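Local structure of oxysterol-binding protein homolog 3 (Saccharomyces cerevisiae, 4IC4) at residues Ser70-Ile75 with Thr319-Arg324; Leu74-Phe79 with Phe151-Glu156; Glu126-Ile131 with Leu139-Val144; Cys162-Thr167 with Gly183-Lys188. The protein carries lipids in a hydrophobic pocket and transfers them between membranes through the cytosol, coupled to phosphoinositides, and helps maintain intracellular sterol distribution. All coordinates share one frame; numbering follows the deposited sequence.

Interaction 1 of 4, residues Ser70-Ile75 with Thr319-Arg324; sequences SILQLI and TDSRLR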
# COMPACT_ATOMS: atom_id res chain seq x y z
N SER A 70 5.16 0.30 8.30
CA SER A 70 6.20 0.56 7.31
C SER A 70 5.55 0.76 5.94
O SER A 70 4.36 0.49 5.77
CB SER A 70 7.18 -0.62 7.23
OG SER A 70 6.58 -1.73 6.57
N ILE A 71 6.33 1.22 4.97
CA ILE A 71 5.76 1.43 3.64
C ILE A 71 5.29 0.10 3.04
O ILE A 71 4.32 0.07 2.28
CB ILE A 71 6.77 2.10 2.68
CG1 ILE A 71 7.13 3.49 3.21
CG2 ILE A 71 6.17 2.21 1.27
CD1 ILE A 71 8.13 4.23 2.35
N LEU A 72 5.97 -0.99 3.37
CA LEU A 72 5.56 -2.29 2.86
C LEU A 72 4.15 -2.59 3.36
O LEU A 72 3.31 -3.13 2.63
CB LEU A 72 6.51 -3.39 3.33
CG LEU A 72 7.95 -3.32 2.80
CD1 LEU A 72 8.79 -4.39 3.49
CD2 LEU A 72 7.97 -3.50 1.30
N GLN A 73 3.88 -2.25 4.62
CA GLN A 73 2.57 -2.47 5.20
C GLN A 73 1.53 -1.54 4.56
O GLN A 73 0.41 -1.95 4.26
CB GLN A 73 2.64 -2.29 6.72
CG GLN A 73 3.46 -3.40 7.38
CD GLN A 73 3.75 -3.18 8.85
OE1 GLN A 73 4.24 -2.12 9.25
NE2 GLN A 73 3.45 -4.19 9.67
N LEU A 74 1.91 -0.28 4.31
CA LEU A 74 1.01 0.67 3.68
C LEU A 74 0.56 0.17 2.30
O LEU A 74 -0.63 0.15 2.00
CB LEU A 74 1.68 2.03 3.50
CG LEU A 74 0.90 2.99 2.59
CD1 LEU A 74 -0.39 3.40 3.27
CD2 LEU A 74 1.74 4.21 2.26
N ILE A 75 1.51 -0.23 1.47
CA ILE A 75 1.16 -0.69 0.14
C ILE A 75 0.33 -1.98 0.19
O ILE A 75 -0.47 -2.25 -0.71
CB ILE A 75 2.42 -0.86 -0.72
CG1 ILE A 75 3.08 0.52 -0.88
CG2 ILE A 75 2.05 -1.44 -2.09
CD1 ILE A 75 4.39 0.49 -1.66
N THR A 319 13.58 -10.39 9.32
CA THR A 319 13.33 -9.15 8.60
C THR A 319 11.91 -8.57 8.51
O THR A 319 11.73 -7.50 7.94
CB THR A 319 13.83 -9.31 7.15
OG1 THR A 319 13.16 -10.43 6.55
CG2 THR A 319 15.34 -9.56 7.11
N ASP A 320 10.91 -9.25 9.06
CA ASP A 320 9.54 -8.75 8.94
C ASP A 320 9.32 -7.42 9.65
O ASP A 320 9.86 -7.17 10.73
CB ASP A 320 8.56 -9.80 9.48
CG ASP A 320 7.13 -9.54 9.04
OD1 ASP A 320 6.77 -9.94 7.91
OD2 ASP A 320 6.37 -8.94 9.82
N SER A 321 8.51 -6.55 9.04
CA SER A 321 8.22 -5.24 9.63
C SER A 321 7.64 -5.36 11.04
O SER A 321 7.81 -4.45 11.85
CB SER A 321 7.23 -4.47 8.75
OG SER A 321 7.78 -4.17 7.48
N ARG A 322 6.95 -6.46 11.33
CA ARG A 322 6.37 -6.65 12.66
C ARG A 322 7.45 -6.79 13.73
O ARG A 322 7.15 -6.68 14.92
CB ARG A 322 5.50 -7.90 12.70
CG ARG A 322 4.29 -7.87 11.78
CD ARG A 322 3.50 -9.16 11.94
NE ARG A 322 2.37 -9.25 11.02
CZ ARG A 322 2.47 -9.57 9.74
NH1 ARG A 322 3.66 -9.84 9.20
NH2 ARG A 322 1.38 -9.65 8.99
N LEU A 323 8.69 -7.03 13.32
CA LEU A 323 9.77 -7.20 14.27
C LEU A 323 10.61 -5.94 14.47
O LEU A 323 11.56 -5.93 15.25
CB LEU A 323 10.66 -8.37 13.84
CG LEU A 323 9.91 -9.71 13.70
CD1 LEU A 323 10.88 -10.81 13.30
CD2 LEU A 323 9.21 -10.05 15.01
N ARG A 324 10.26 -4.86 13.77
CA ARG A 324 11.01 -3.61 13.93
C ARG A 324 10.74 -2.99 15.29
O ARG A 324 9.59 -2.74 15.66
CB ARG A 324 10.67 -2.62 12.81
CG ARG A 324 11.43 -2.93 11.54
CD ARG A 324 11.32 -1.84 10.50
NE ARG A 324 11.75 -0.53 10.96
CZ ARG A 324 12.04 0.47 10.14
NH1 ARG A 324 11.95 0.29 8.82
NH2 ARG A 324 12.39 1.66 10.60
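Two serine hydroxyls meet tip to tip: S70 OG donates to S321 OG across 2.9 Å. S321 OG lies beside its own backbone N (chi1 -64°) and is also hydrogen-bonded to E126 OE1, so S70 reaches the carboxylate through a relay of hydroxyls. The CB of S321 settles against the amide of Q73, 3.7 Å from Q73 CD. L72 adds the end of one branch, with CD1 4.1 Å from S321 OG.

What places S70 and Q73 is their own pairing. S70 OG sits in the crowded position between backbone N and carbonyl carbon (chi1 73°), and from there it accepts a weak 3.4 Å bond from Q73 N. Q73 returns the grip: its OE1, on an in-plane lone pair, takes S70 N at 2.8 Å. The amide is thereby held as a wall for S321.

On the partner loop, D320 OD2 receives two donors from above its carboxylate plane. R322 N, 3.0 Å from D320 OD2, closes an Asx turn, and R322 NH1, 2.9 Å from that same OD2, makes a salt bridge. Together they probably steady the 3-10 turn carrying S321.

The buried S70 side chain lies about 10 Å from those of K118 and E346, which bind the phosphoinositide. The S70-Q73 pairing is a capping box at the N-terminus of helix 71-76, here docked by its N-cap onto a loop of the OSBP-related domain.

Interaction 2 of 4, residues Leu74-Phe79 with Phe151-Glu156; sequences LISETF and FAFFAE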
# COMPACT_ATOMS: atom_id res chain seq x y z
N LEU A 74 1.91 -0.28 4.31
CA LEU A 74 1.01 0.67 3.68
C LEU A 74 0.56 0.17 2.30
O LEU A 74 -0.63 0.15 2.00
CB LEU A 74 1.68 2.03 3.50
CG LEU A 74 0.90 2.99 2.59
CD1 LEU A 74 -0.39 3.40 3.27
CD2 LEU A 74 1.74 4.21 2.26
N ILE A 75 1.51 -0.23 1.47
CA ILE A 75 1.16 -0.69 0.14
C ILE A 75 0.33 -1.98 0.19
O ILE A 75 -0.47 -2.25 -0.71
CB ILE A 75 2.42 -0.86 -0.72
CG1 ILE A 75 3.08 0.52 -0.88
CG2 ILE A 75 2.05 -1.44 -2.09
CD1 ILE A 75 4.39 0.49 -1.66
N SER A 76 0.50 -2.77 1.25
CA SER A 76 -0.29 -4.00 1.40
C SER A 76 -1.77 -3.68 1.57
O SER A 76 -2.62 -4.55 1.37
CB SER A 76 0.19 -4.81 2.60
OG SER A 76 1.49 -5.32 2.37
N GLU A 77 -2.08 -2.44 1.94
CA GLU A 77 -3.48 -2.04 2.11
C GLU A 77 -4.17 -2.01 0.75
O GLU A 77 -5.40 -1.90 0.67
CB GLU A 77 -3.57 -0.69 2.81
CG GLU A 77 -3.08 -0.75 4.25
CD GLU A 77 -3.19 0.58 4.99
OE1 GLU A 77 -4.32 1.01 5.29
OE2 GLU A 77 -2.13 1.18 5.26
N THR A 78 -3.37 -2.10 -0.31
CA THR A 78 -3.91 -2.14 -1.66
C THR A 78 -4.83 -3.36 -1.75
O THR A 78 -5.74 -3.41 -2.57
CB THR A 78 -2.77 -2.30 -2.70
OG1 THR A 78 -2.02 -1.08 -2.78
CG2 THR A 78 -3.33 -2.63 -4.08
N PHE A 79 -4.60 -4.34 -0.87
CA PHE A 79 -5.37 -5.58 -0.85
C PHE A 79 -6.47 -5.69 0.21
O PHE A 79 -7.01 -6.77 0.43
CB PHE A 79 -4.41 -6.76 -0.76
CG PHE A 79 -3.54 -6.91 -1.97
CD1 PHE A 79 -4.02 -7.56 -3.11
CD2 PHE A 79 -2.27 -6.35 -2.01
CE1 PHE A 79 -3.25 -7.64 -4.26
CE2 PHE A 79 -1.48 -6.42 -3.16
CZ PHE A 79 -1.98 -7.07 -4.29
N PHE A 151 10.06 -1.40 -3.99
CA PHE A 151 9.39 -2.43 -3.20
C PHE A 151 8.72 -3.43 -4.12
O PHE A 151 8.06 -3.06 -5.10
CB PHE A 151 8.35 -1.77 -2.29
CG PHE A 151 8.90 -0.64 -1.47
CD1 PHE A 151 9.70 -0.88 -0.36
CD2 PHE A 151 8.64 0.68 -1.83
CE1 PHE A 151 10.23 0.17 0.39
CE2 PHE A 151 9.17 1.75 -1.08
CZ PHE A 151 9.96 1.48 0.03
N ALA A 152 8.91 -4.72 -3.83
CA ALA A 152 8.32 -5.78 -4.64
C ALA A 152 7.25 -6.51 -3.85
O ALA A 152 7.43 -6.80 -2.67
CB ALA A 152 9.41 -6.75 -5.09
N PHE A 153 6.14 -6.80 -4.52
CA PHE A 153 5.00 -7.48 -3.91
C PHE A 153 4.49 -8.63 -4.76
O PHE A 153 4.47 -8.54 -5.99
CB PHE A 153 3.82 -6.51 -3.72
CG PHE A 153 4.08 -5.40 -2.76
CD1 PHE A 153 3.60 -5.46 -1.45
CD2 PHE A 153 4.83 -4.30 -3.14
CE1 PHE A 153 3.86 -4.44 -0.55
CE2 PHE A 153 5.10 -3.27 -2.24
CZ PHE A 153 4.61 -3.34 -0.94
N PHE A 154 4.08 -9.71 -4.11
CA PHE A 154 3.51 -10.86 -4.78
C PHE A 154 2.38 -11.38 -3.91
O PHE A 154 2.62 -11.87 -2.81
CB PHE A 154 4.55 -11.96 -5.01
CG PHE A 154 4.02 -13.14 -5.78
CD1 PHE A 154 3.32 -12.96 -6.97
CD2 PHE A 154 4.22 -14.44 -5.32
CE1 PHE A 154 2.84 -14.05 -7.70
CE2 PHE A 154 3.75 -15.54 -6.04
CZ PHE A 154 3.06 -15.34 -7.23
N ALA A 155 1.15 -11.26 -4.40
CA ALA A 155 -0.03 -11.71 -3.67
C ALA A 155 -0.63 -12.88 -4.43
O ALA A 155 -0.73 -12.84 -5.65
CB ALA A 155 -1.05 -10.58 -3.55
N GLU A 156 -1.02 -13.93 -3.70
CA GLU A 156 -1.59 -15.12 -4.31
C GLU A 156 -2.87 -15.60 -3.65
O GLU A 156 -2.97 -15.62 -2.42
CB GLU A 156 -0.62 -16.29 -4.26
CG GLU A 156 0.80 -16.00 -4.65
CD GLU A 156 1.68 -17.20 -4.40
OE1 GLU A 156 1.63 -18.16 -5.20
OE2 GLU A 156 2.41 -17.20 -3.39
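I75 reaches from the helix onto F153, and the two side chains cross at about a right angle. Contact starts at the root: I75 CB is 3.3 Å from F153 CZ, tight for two carbons. CG2, anti to the backbone N, lies over the ring face in a CH-pi contact, 3.7 Å from the F153 centroid and displaced toward the rim. CG1 takes the other direction (chi1 -63°) and carries CD1 past the ring, 3.9 Å from F153 CE2. I75 CD1 ends 4.3 Å from F151 CD2, meeting that second ring obliquely.

At the rim of F153, near its plane, S76 OG stands 3.9 Å from CE1, its polar need met by L72 O. An alanine in place of F153 would remove the ring and would probably leave I75 CB and CG2 without their main support on the strand. Farther on, A155 CB sits over one face of F79, 4.0 Å from the ring centroid, while T78 CG2 lies over the opposite face.

Helix 71-76 and the turn after it thus rest on strand 150-157, whose flanking strands also take part: L139 of 137-145 touches S76 and F79, and V166 of 160-172 touches I75.

Interaction 3 of 4, residues Glu126-Ile131 with Leu139-Val144; sequences ETFELI and LISEKV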
# COMPACT_ATOMS: atom_id res chain seq x y z
N GLU A 126 14.19 -5.49 4.17
CA GLU A 126 13.12 -5.66 5.14
C GLU A 126 11.99 -6.34 4.35
O GLU A 126 11.84 -6.13 3.14
CB GLU A 126 12.64 -4.30 5.66
CG GLU A 126 11.45 -4.36 6.62
CD GLU A 126 11.15 -3.01 7.27
OE1 GLU A 126 9.99 -2.77 7.64
OE2 GLU A 126 12.09 -2.20 7.41
N THR A 127 11.20 -7.15 5.03
CA THR A 127 10.11 -7.86 4.38
C THR A 127 8.81 -7.68 5.15
O THR A 127 8.81 -7.20 6.28
CB THR A 127 10.40 -9.38 4.30
OG1 THR A 127 10.66 -9.88 5.62
CG2 THR A 127 11.59 -9.65 3.41
N PHE A 128 7.71 -8.05 4.52
CA PHE A 128 6.43 -8.01 5.20
C PHE A 128 5.54 -9.05 4.56
O PHE A 128 5.24 -8.99 3.37
CB PHE A 128 5.74 -6.65 5.13
CG PHE A 128 4.38 -6.64 5.76
CD1 PHE A 128 4.23 -6.88 7.12
CD2 PHE A 128 3.24 -6.43 4.99
CE1 PHE A 128 2.96 -6.92 7.71
CE2 PHE A 128 1.97 -6.46 5.56
CZ PHE A 128 1.83 -6.71 6.93
N GLU A 129 5.13 -10.03 5.36
CA GLU A 129 4.24 -11.06 4.86
C GLU A 129 2.85 -10.76 5.42
O GLU A 129 2.72 -10.12 6.47
CB GLU A 129 4.66 -12.45 5.35
CG GLU A 129 4.52 -12.65 6.86
CD GLU A 129 4.48 -14.12 7.26
OE1 GLU A 129 3.50 -14.53 7.91
OE2 GLU A 129 5.42 -14.87 6.93
N LEU A 130 1.83 -11.21 4.71
CA LEU A 130 0.46 -11.02 5.15
C LEU A 130 -0.39 -12.17 4.66
O LEU A 130 -0.68 -12.28 3.47
CB LEU A 130 -0.11 -9.69 4.65
CG LEU A 130 -1.56 -9.43 5.08
CD1 LEU A 130 -1.65 -9.34 6.60
CD2 LEU A 130 -2.05 -8.14 4.45
N ILE A 131 -0.76 -13.04 5.59
CA ILE A 131 -1.59 -14.19 5.28
C ILE A 131 -2.99 -13.89 5.80
O ILE A 131 -3.19 -13.68 7.00
CB ILE A 131 -1.08 -15.46 5.98
CG1 ILE A 131 0.31 -15.82 5.44
CG2 ILE A 131 -2.06 -16.61 5.75
CD1 ILE A 131 0.98 -16.97 6.19
N LEU A 139 0.34 -12.74 0.97
CA LEU A 139 1.17 -11.76 0.29
C LEU A 139 2.55 -11.73 0.91
O LEU A 139 2.71 -11.93 2.12
CB LEU A 139 0.50 -10.39 0.42
CG LEU A 139 1.22 -9.09 0.05
CD1 LEU A 139 0.17 -7.99 -0.14
CD2 LEU A 139 2.21 -8.70 1.14
N ILE A 140 3.56 -11.52 0.08
CA ILE A 140 4.92 -11.36 0.56
C ILE A 140 5.48 -10.12 -0.15
O ILE A 140 5.19 -9.88 -1.32
CB ILE A 140 5.82 -12.59 0.29
CG1 ILE A 140 7.23 -12.32 0.83
CG2 ILE A 140 5.89 -12.89 -1.20
CD1 ILE A 140 7.29 -12.03 2.32
N SER A 141 6.24 -9.32 0.58
CA SER A 141 6.83 -8.12 0.02
C SER A 141 8.24 -7.93 0.58
O SER A 141 8.56 -8.43 1.66
CB SER A 141 5.97 -6.90 0.34
OG SER A 141 5.87 -6.65 1.73
N GLU A 142 9.06 -7.20 -0.16
CA GLU A 142 10.44 -6.97 0.25
C GLU A 142 10.96 -5.67 -0.36
O GLU A 142 10.60 -5.32 -1.49
CB GLU A 142 11.31 -8.15 -0.22
CG GLU A 142 12.79 -8.06 0.12
CD GLU A 142 13.54 -9.36 -0.14
OE1 GLU A 142 13.18 -10.10 -1.09
OE2 GLU A 142 14.51 -9.65 0.59
N LYS A 143 11.76 -4.93 0.39
CA LYS A 143 12.36 -3.72 -0.17
C LYS A 143 13.58 -4.25 -0.92
O LYS A 143 14.51 -4.76 -0.29
CB LYS A 143 12.79 -2.74 0.91
CG LYS A 143 13.40 -1.47 0.33
CD LYS A 143 13.71 -0.46 1.41
CE LYS A 143 14.31 0.80 0.80
NZ LYS A 143 14.57 1.83 1.85
N VAL A 144 13.57 -4.14 -2.24
CA VAL A 144 14.65 -4.67 -3.06
C VAL A 144 15.74 -3.68 -3.49
O VAL A 144 16.79 -4.09 -4.01
CB VAL A 144 14.08 -5.38 -4.32
CG1 VAL A 144 13.17 -6.53 -3.89
CG2 VAL A 144 13.31 -4.38 -5.18
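Backbone hydrogen bonds zip these strands into an antiparallel hairpin, with their directions 170° apart. F128-S141 and L130-L139 are the hydrogen-bonded pairs. L130 and L139 exchange two bonds, the shorter being L139 N to L130 O at 2.7 Å. F128 N donates to S141 O at 3.0 Å, coming from above the carbonyl plane. The return bond from S141 N is weak and bent, and a side chain reinforces it: S141 OG, in the crowded position between N and carbonyl carbon (chi1 62°), donates to an in-plane lone pair of F128 O at 2.9 Å. Residue S141 thus grips one carbonyl twice. K143 N, by contrast, approaches E126 O nearly along the C=O axis.

CA-H...O contacts fill the gaps between these bonds, for example E142 CA to E126 O at 3.3 Å.

Side-chain packing occupies both faces. T127 and E142 run side by side, with T127 CG2 3.8 Å from E142 CG, and I140 CD1 curls back to within 4.0 Å of E129 CB. On the other face, L139 CD2 rests against L130 CB, and S141 OG lies at the edge of the F128 ring.

The polar tips find partners beyond the hairpin: E142 binds the backbone N atoms of K362 and Y363, E129 binds Y381 and R385, and K143, whose side chain lies near that of the phosphoinositide-binding H146, gives NZ to P122 O. The F128-S141 face packs against helix 71-76, the E129-I140 face meets helix 381-386, and strand 137-145 pairs along its far edge with strand 150-157.

Interaction 4 of 4, residues Cys162-Thr167 with Gly183-Lys188; sequences CSYTVT and GILRLK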
# COMPACT_ATOMS: atom_id res chain seq x y z
N CYS A 162 -1.20 -11.41 -8.01
CA CYS A 162 -0.84 -10.06 -8.41
C CYS A 162 0.61 -9.77 -8.07
O CYS A 162 1.09 -10.12 -7.00
CB CYS A 162 -1.75 -9.06 -7.69
SG CYS A 162 -1.69 -7.38 -8.34
N SER A 163 1.31 -9.14 -9.01
CA SER A 163 2.71 -8.77 -8.83
C SER A 163 2.80 -7.25 -8.95
O SER A 163 2.02 -6.62 -9.68
CB SER A 163 3.58 -9.44 -9.90
OG SER A 163 3.16 -9.04 -11.19
N TYR A 164 3.75 -6.66 -8.24
CA TYR A 164 3.89 -5.21 -8.24
C TYR A 164 5.31 -4.82 -7.85
O TYR A 164 5.81 -5.27 -6.83
CB TYR A 164 2.88 -4.64 -7.25
CG TYR A 164 2.66 -3.13 -7.22
CD1 TYR A 164 2.76 -2.35 -8.38
CD2 TYR A 164 2.19 -2.52 -6.05
CE1 TYR A 164 2.39 -1.00 -8.37
CE2 TYR A 164 1.82 -1.18 -6.03
CZ TYR A 164 1.92 -0.43 -7.19
OH TYR A 164 1.50 0.89 -7.16
N THR A 165 5.94 -4.00 -8.68
CA THR A 165 7.28 -3.49 -8.40
C THR A 165 7.01 -1.99 -8.38
O THR A 165 6.65 -1.41 -9.41
CB THR A 165 8.28 -3.85 -9.51
OG1 THR A 165 8.47 -5.27 -9.54
CG2 THR A 165 9.62 -3.17 -9.26
N VAL A 166 7.20 -1.36 -7.23
CA VAL A 166 6.87 0.04 -7.12
C VAL A 166 7.87 0.96 -6.43
O VAL A 166 8.57 0.57 -5.49
CB VAL A 166 5.51 0.17 -6.39
CG1 VAL A 166 5.63 -0.43 -4.99
CG2 VAL A 166 5.09 1.61 -6.31
N THR A 167 7.92 2.19 -6.92
CA THR A 167 8.78 3.22 -6.38
C THR A 167 7.91 4.44 -6.12
O THR A 167 7.43 5.07 -7.07
CB THR A 167 9.90 3.62 -7.36
OG1 THR A 167 10.83 2.55 -7.49
CG2 THR A 167 10.63 4.87 -6.86
N GLY A 183 4.97 2.27 -11.15
CA GLY A 183 5.00 0.83 -11.31
C GLY A 183 3.64 0.32 -11.72
O GLY A 183 2.61 0.87 -11.32
N ILE A 184 3.63 -0.75 -12.50
CA ILE A 184 2.39 -1.33 -12.97
C ILE A 184 1.94 -2.51 -12.11
O ILE A 184 2.72 -3.41 -11.83
CB ILE A 184 2.52 -1.82 -14.43
CG1 ILE A 184 2.88 -0.64 -15.33
CG2 ILE A 184 1.22 -2.46 -14.88
CD1 ILE A 184 3.07 -1.02 -16.78
N LEU A 185 0.69 -2.47 -11.67
CA LEU A 185 0.15 -3.58 -10.90
C LEU A 185 -0.29 -4.59 -11.95
O LEU A 185 -1.09 -4.26 -12.83
CB LEU A 185 -1.04 -3.15 -10.05
CG LEU A 185 -0.75 -2.20 -8.89
CD1 LEU A 185 -0.59 -0.79 -9.44
CD2 LEU A 185 -1.90 -2.24 -7.89
N ARG A 186 0.23 -5.80 -11.86
CA ARG A 186 -0.09 -6.85 -12.82
C ARG A 186 -0.91 -7.95 -12.18
O ARG A 186 -0.40 -8.76 -11.41
CB ARG A 186 1.20 -7.44 -13.40
CG ARG A 186 2.10 -6.41 -14.07
CD ARG A 186 3.38 -7.04 -14.59
NE ARG A 186 4.31 -6.05 -15.13
CZ ARG A 186 4.08 -5.33 -16.22
NH1 ARG A 186 2.96 -5.48 -16.91
NH2 ARG A 186 4.98 -4.44 -16.63
N LEU A 187 -2.20 -7.97 -12.52
CA LEU A 187 -3.12 -8.96 -12.00
C LEU A 187 -3.33 -10.08 -13.02
O LEU A 187 -3.48 -9.82 -14.21
CB LEU A 187 -4.47 -8.29 -11.70
CG LEU A 187 -5.67 -9.20 -11.42
CD1 LEU A 187 -5.47 -9.92 -10.10
CD2 LEU A 187 -6.93 -8.35 -11.38
N LYS A 188 -3.33 -11.31 -12.54
CA LYS A 188 -3.56 -12.47 -13.40
C LYS A 188 -4.64 -13.37 -12.82
O LYS A 188 -4.58 -13.74 -11.65
CB LYS A 188 -2.28 -13.30 -13.56
CG LYS A 188 -2.52 -14.64 -14.24
CD LYS A 188 -1.27 -15.51 -14.27
CE LYS A 188 -1.57 -16.87 -14.88
NZ LYS A 188 -0.38 -17.75 -14.86
O HOH W 1 0.93 -11.40 -12.36
O HOH W 2 1.37 2.24 -9.43
O HOH W 3 5.21 -4.02 -11.52
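S163 and R186 hold the strands together with two backbone hydrogen bonds. R186 N donates almost straight (173°) to S163 O at 2.9 Å, nearly along the C=O axis. S163 N returns a 3.0 Å bond to R186 O from above the carbonyl plane, and a water donates to that same oxygen.

Past this pair the direct bonding lapses for a short way and water steps in. One molecule accepts from T165 N and donates to I184 O at 2.6 Å, standing in for a direct backbone bond. Another accepts from Y164 OH and donates to G183 O, tying the phenol to the backbone opposite. G183 CA itself comes 3.4 Å from T165 O in a CA-H...O contact, and a side chain here would strike that oxygen.

Y164 CG is anti to the backbone N (chi1 -170°), which lays the ring alongside L185. L185 CG sits over one face in a CH-pi contact, 3.5 Å from the Y164 centroid; V166 CB backs the opposite face, so the ring is clamped flat. A leucine in place of Y164 would lose the hydroxyl and the flat faces, and would probably disturb both the water link to G183 and the seat of L185.

On the other side of the sheet, S163 OG touches R186 CB at 3.4 Å, while the guanidinium passes over I184 CB to a salt bridge with E197.

Chemistry divides this hairpin of 160-172 and 177-189: direct backbone bonds secure S163 and R186, bridging waters and the Y164 ring span the interruption that follows, and backbone bonding resumes between T167 and E182.

All four contacts belong to the OSBP-related domain. Helix 71-76 serves interactions 1 and 2, whose centres are 11 Å apart. Strands 127-132, 137-145, 150-157, 160-172 and 177-189 pair in chain order, so interactions 3, 2 and 4 step across neighbouring strands: centres 8 Å apart from 3 to 2, then 9 Å from 2 to 4. Interaction 1 closes a long excursion of the chain that encloses interactions 3 and 4; its loop bonds to the hairpin of interaction 3, the centres of the two contacts lying 7 Å apart. The helix 71-76 region is thus seated against successive barrel strands and a late loop, with phosphoinositide-binding residues near interactions 1, 2 and 3 but not 4.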